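Local coordinates for coiled-coil and C2 domain-containing protein 1-like (Drosophila melanogaster, PDB 6EI6), which binds monophosphorylated phosphatidylinositols and regulates the ESCRT pathway in endosomal protein sorting, probably by preventing inappropriate polymerisation of the ESCRT-III subunit Shrub, at residues 73-76 and 77-80; 114-117 and 118-121; 35-38 and 39-43. All coordinates share one frame; numbering follows the deposited sequence.

The modelled chain joins a pair of consecutive helices, 34-62 and 66-91, to a C2 domain, and the three contacts sample both parts. Contact 3 is a turn near the start of helix 34-62 and contact 1 a stretch of helix 66-91; their centres are 20 Å apart and their nearest atoms about 7 Å apart, so they are close without touching. Contact 2 is the turn leading into strand 119-128 of the C2 domain, with its centre 30 Å from that of contact 1 and 38 Å from that of contact 3. A bound sulfate ion, probably from the crystallisation liquor, lies about 5 Å from the side chain of E73 in contact 1.

Contact 1: 73-76 and 77-80; sequences ENLA and LTVQ
E73 and L77, one helical turn apart, cross at a slant: carboxylate oxygen E73 OE2 comes to 3.7 Å from the methyl L77 CD2, while L77 CG lies 3.4 Å from the backbone oxygen E73 O. With CG anti to the backbone N (chi1 167°) and a bend at chi2, the end of the glutamate comes nearer to L77 than its CB direction alone would bring it. This is a van der Waals contact of a carboxylate oxygen with a methyl group; the polar end of E73 is engaged through OE1, which forms a salt bridge with R57. L77 also passes N74, but more loosely, with the amide oxygen N74 OD1 4.2 Å from L77 CD1.

On another side of the helix the hydroxyl of T78 turns back onto the main chain. With chi1 at 66°, OG1 sits between the backbone N and the carbonyl carbon and donates to L75 O at 2.8 Å. The C=O...OG1 angle of 127° shows that the hydroxyl approaches well off the C=O direction, whereas V79 N, 3.0 Å from L75 O, lies nearly in line with it. L75 O is therefore gripped by two donors, one from a side chain and one from the backbone. The methyl V79 CG2 packs beside L75 O, and the backbone bond from Q80 N to A76 O, 2.8 Å long, continues the alpha-helical pattern.

Residues 73-80 belong to helix 66-91. L75 touches R104 and F106 in loops, but the main neighbour is helix 34-62, against which A76 meets L50 and C53, L75 meets C53, and Q80 lies on L50.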
# COMPACT_ATOMS: atom_id res chain seq x y z
N GLU A 73 -3.29 -16.36 7.29
CA GLU A 73 -1.98 -16.94 7.56
C GLU A 73 -2.01 -18.44 7.31
O GLU A 73 -1.07 -18.99 6.70
CB GLU A 73 -1.55 -16.62 9.00
CG GLU A 73 -0.35 -17.41 9.53
CD GLU A 73 0.99 -17.05 8.86
OE1 GLU A 73 1.04 -16.18 7.94
OE2 GLU A 73 2.02 -17.64 9.27
N ASN A 74 -3.08 -19.12 7.73
CA ASN A 74 -3.20 -20.56 7.50
C ASN A 74 -3.31 -20.86 6.01
O ASN A 74 -2.78 -21.87 5.53
CB ASN A 74 -4.41 -21.11 8.24
CG ASN A 74 -4.19 -21.21 9.74
OD1 ASN A 74 -3.14 -21.62 10.19
ND2 ASN A 74 -5.21 -20.84 10.51
N LEU A 75 -4.02 -20.02 5.26
CA LEU A 75 -4.04 -20.15 3.80
C LEU A 75 -2.64 -19.98 3.21
O LEU A 75 -2.20 -20.80 2.39
CB LEU A 75 -5.03 -19.14 3.24
CG LEU A 75 -5.54 -19.27 1.81
CD1 LEU A 75 -6.16 -20.64 1.51
CD2 LEU A 75 -6.53 -18.14 1.56
N ALA A 76 -1.91 -18.96 3.65
CA ALA A 76 -0.51 -18.79 3.25
C ALA A 76 0.30 -20.05 3.51
O ALA A 76 1.08 -20.49 2.66
CB ALA A 76 0.11 -17.60 3.97
N LEU A 77 0.14 -20.65 4.70
CA LEU A 77 0.88 -21.87 5.02
C LEU A 77 0.64 -22.96 3.98
O LEU A 77 1.58 -23.60 3.50
CB LEU A 77 0.50 -22.37 6.42
CG LEU A 77 0.93 -21.54 7.65
CD1 LEU A 77 0.80 -22.38 8.96
CD2 LEU A 77 2.36 -20.91 7.52
N THR A 78 -0.62 -23.18 3.59
CA THR A 78 -0.88 -24.25 2.63
C THR A 78 -0.33 -23.91 1.25
O THR A 78 0.15 -24.79 0.54
CB THR A 78 -2.39 -24.57 2.54
OG1 THR A 78 -3.10 -23.46 1.98
CG2 THR A 78 -2.93 -24.85 3.90
N VAL A 79 -0.37 -22.63 0.85
CA VAL A 79 0.24 -22.24 -0.42
C VAL A 79 1.74 -22.48 -0.37
O VAL A 79 2.33 -22.99 -1.34
CB VAL A 79 -0.09 -20.77 -0.74
CG1 VAL A 79 0.61 -20.34 -2.04
CG2 VAL A 79 -1.58 -20.59 -0.85
N GLN A 80 2.38 -22.15 0.75
CA GLN A 80 3.83 -22.30 0.85
C GLN A 80 4.24 -23.77 0.77
O GLN A 80 5.25 -24.11 0.13
CB GLN A 80 4.34 -21.66 2.14
CG GLN A 80 5.86 -21.77 2.32
CD GLN A 80 6.63 -20.92 1.33
OE1 GLN A 80 6.46 -19.72 1.28
NE2 GLN A 80 7.48 -21.56 0.52

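Contact 2: 114-117 and 118-121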
# COMPACT_ATOMS: atom_id res chain seq x y z
N ASP A 114 -15.72 1.41 4.98
CA ASP A 114 -15.99 2.81 5.32
C ASP A 114 -15.84 3.77 4.15
O ASP A 114 -16.17 4.95 4.31
CB ASP A 114 -15.05 3.24 6.44
CG ASP A 114 -13.63 2.74 6.22
OD1 ASP A 114 -13.03 3.10 5.18
OD2 ASP A 114 -13.12 1.98 7.06
N LEU A 115 -15.36 3.32 2.99
CA LEU A 115 -15.03 4.20 1.88
C LEU A 115 -15.86 3.86 0.66
O LEU A 115 -16.04 2.69 0.31
CB LEU A 115 -13.55 4.10 1.51
CG LEU A 115 -12.51 5.08 2.05
CD1 LEU A 115 -12.69 5.38 3.53
CD2 LEU A 115 -11.15 4.48 1.83
N THR A 116 -16.34 4.89 -0.02
CA THR A 116 -16.94 4.71 -1.33
C THR A 116 -15.96 4.01 -2.26
O THR A 116 -14.75 4.00 -2.05
CB THR A 116 -17.37 6.07 -1.89
OG1 THR A 116 -18.35 6.64 -1.02
CG2 THR A 116 -17.96 5.99 -3.29
N ASP A 117 -16.51 3.38 -3.30
CA ASP A 117 -15.71 2.91 -4.42
C ASP A 117 -14.90 4.03 -5.06
O ASP A 117 -13.80 3.78 -5.59
CB ASP A 117 -16.63 2.26 -5.47
CG ASP A 117 -15.86 1.57 -6.59
OD1 ASP A 117 -15.31 0.46 -6.35
OD2 ASP A 117 -15.78 2.15 -7.71
N SER A 118 -15.41 5.26 -5.03
CA SER A 118 -14.78 6.38 -5.72
C SER A 118 -13.86 7.19 -4.83
O SER A 118 -13.34 8.22 -5.26
CB SER A 118 -15.86 7.30 -6.30
OG SER A 118 -16.57 7.96 -5.26
N GLU A 119 -13.62 6.75 -3.59
CA GLU A 119 -12.99 7.57 -2.58
C GLU A 119 -11.60 7.07 -2.23
O GLU A 119 -11.41 5.89 -1.90
CB GLU A 119 -13.84 7.61 -1.31
CG GLU A 119 -14.91 8.66 -1.39
CD GLU A 119 -15.63 8.86 -0.08
OE1 GLU A 119 -15.56 7.97 0.81
OE2 GLU A 119 -16.28 9.93 0.04
N LEU A 120 -10.63 7.99 -2.26
CA LEU A 120 -9.33 7.79 -1.66
C LEU A 120 -9.23 8.67 -0.43
O LEU A 120 -9.58 9.85 -0.49
CB LEU A 120 -8.22 8.12 -2.65
CG LEU A 120 -6.82 7.90 -2.10
CD1 LEU A 120 -5.90 7.23 -3.11
CD2 LEU A 120 -6.25 9.23 -1.66
N GLU A 121 -8.78 8.10 0.68
CA GLU A 121 -8.60 8.82 1.92
C GLU A 121 -7.12 8.97 2.25
O GLU A 121 -6.35 8.01 2.11
CB GLU A 121 -9.32 8.10 3.07
CG GLU A 121 -9.25 8.86 4.38
CD GLU A 121 -9.99 8.17 5.48
OE1 GLU A 121 -11.16 8.55 5.73
OE2 GLU A 121 -9.41 7.23 6.09
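T116 and E119 are the end residues of a type I beta turn, and their side chains form its compact part. E119 CG lies 3.6 Å from T116 CB, and the carboxylate folds back so that OE1 accepts from T116 N at 3.3 Å. The N-H points well at the oxygen (161°), yet it arrives from above the carboxylate plane, 45° out of it. The turn's own backbone bond, E119 N to T116 O, is weak at 3.3 Å; the carboxylate adds a second link between the same two residues. K174 makes a long, weak ion pair with E119 OE1. With an alanine here in place of E119 the acceptor is gone, which is likely to leave the N-H of T116 without its mate and the threonine side chain less covered.

T116 CG2 lies beside S118 OG, whose hydrogen bond is with D176 OD1. L115 and E121 meet more distantly, though both are buried: L115 CD1 is 4.2 Å from E121 OE1, the side chains crossing at about a right angle. The solvent side belongs to exposed T116 and D117; D117 points away overall, though its CB touches S118 N.

The turn leads into strand 119-128 of the C2 domain, between strands 171-176 and 241-249; E121 OE2 forms salt bridges with R172 of the first and R248 of the second.

Contact 3: 35-38 and 39-43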
# COMPACT_ATOMS: atom_id res chain seq x y z
N ILE A 35 6.89 -27.90 -21.18
CA ILE A 35 6.62 -28.45 -19.87
C ILE A 35 7.45 -27.73 -18.83
O ILE A 35 6.96 -27.42 -17.73
CB ILE A 35 6.83 -29.98 -19.89
CG1 ILE A 35 5.68 -30.58 -20.71
CG2 ILE A 35 6.76 -30.54 -18.50
CD1 ILE A 35 5.71 -32.04 -20.83
N CYS A 36 8.67 -27.35 -19.18
CA CYS A 36 9.45 -26.50 -18.30
C CYS A 36 8.69 -25.22 -17.96
O CYS A 36 8.61 -24.83 -16.80
CB CYS A 36 10.80 -26.17 -18.94
SG CYS A 36 11.93 -25.13 -17.94
N GLU A 37 8.12 -24.57 -18.98
CA GLU A 37 7.43 -23.31 -18.79
C GLU A 37 6.19 -23.48 -17.92
O GLU A 37 5.88 -22.61 -17.10
CB GLU A 37 7.07 -22.69 -20.14
CG GLU A 37 6.33 -21.33 -20.05
CD GLU A 37 7.16 -20.24 -19.31
OE1 GLU A 37 8.42 -20.35 -19.26
OE2 GLU A 37 6.53 -19.28 -18.78
N ILE A 38 5.47 -24.58 -18.11
CA ILE A 38 4.36 -24.90 -17.23
C ILE A 38 4.84 -24.92 -15.79
O ILE A 38 4.20 -24.35 -14.90
CB ILE A 38 3.71 -26.25 -17.62
CG1 ILE A 38 2.89 -26.09 -18.91
CG2 ILE A 38 2.83 -26.77 -16.47
CD1 ILE A 38 2.19 -27.36 -19.39
N GLY A 39 6.00 -25.56 -15.55
CA GLY A 39 6.56 -25.60 -14.21
C GLY A 39 6.87 -24.22 -13.67
O GLY A 39 6.60 -23.92 -12.50
N VAL A 40 7.41 -23.34 -14.51
CA VAL A 40 7.70 -21.98 -14.07
C VAL A 40 6.41 -21.26 -13.72
O VAL A 40 6.32 -20.58 -12.69
CB VAL A 40 8.51 -21.25 -15.17
CG1 VAL A 40 8.40 -19.74 -15.04
CG2 VAL A 40 9.95 -21.69 -15.12
N ARG A 41 5.37 -21.40 -14.55
CA ARG A 41 4.09 -20.75 -14.29
C ARG A 41 3.38 -21.31 -13.05
O ARG A 41 2.72 -20.56 -12.31
CB ARG A 41 3.19 -20.88 -15.52
CG ARG A 41 3.74 -20.17 -16.75
CD ARG A 41 3.68 -18.64 -16.60
NE ARG A 41 4.26 -17.94 -17.75
CZ ARG A 41 3.93 -16.70 -18.13
NH1 ARG A 41 3.02 -15.99 -17.48
NH2 ARG A 41 4.51 -16.18 -19.19
N MET A 42 3.49 -22.62 -12.81
CA MET A 42 3.00 -23.19 -11.57
C MET A 42 3.59 -22.46 -10.37
O MET A 42 2.88 -22.05 -9.44
CB MET A 42 3.34 -24.68 -11.51
CG MET A 42 2.48 -25.56 -12.39
SD MET A 42 3.15 -27.24 -12.56
CE MET A 42 2.99 -27.83 -10.85
N GLU A 43 4.91 -22.29 -10.38
CA GLU A 43 5.57 -21.63 -9.27
C GLU A 43 5.18 -20.15 -9.18
O GLU A 43 4.89 -19.64 -8.09
CB GLU A 43 7.07 -21.82 -9.42
CG GLU A 43 7.84 -21.37 -8.23
CD GLU A 43 9.25 -21.89 -8.23
OE1 GLU A 43 9.50 -22.92 -8.93
OE2 GLU A 43 10.08 -21.24 -7.55
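E37 and R41 form an i to i+4 salt bridge on the surface of helix 34-62, near its start. E37 OE2 receives the N-H of R41 NE at 2.8 Å with an angle of 162°, from nearly along the C-O direction of the carboxylate. The oxygen meets the edge of the guanidinium close to its plane, but the two flat groups are turned 76° apart, which fits a grip by one oxygen on one N-H. In R41, chi1 (-63°) places CG beside E37 O, 3.3 Å from it, and the bend at chi2 turns the rest of the chain toward E37 OE2.

Among the backbone hydrogen bonds, R41 N to E37 O spans the same pair of residues as the salt bridge, while G39 N bonds to I35 O at 3.0 Å.

C36 contributes covalently, through a disulfide that links C29, before the helix, to its first turn; V40 also touches C29. Ionic links to helix 66-91 come from E43, which pairs with R87 and K90.

The apolar contact is between I38 and M42, and M42 also contacts V86 and L96. There the branch methyl I38 CG2 rests 4.0 Å from the sulfur M42 SD.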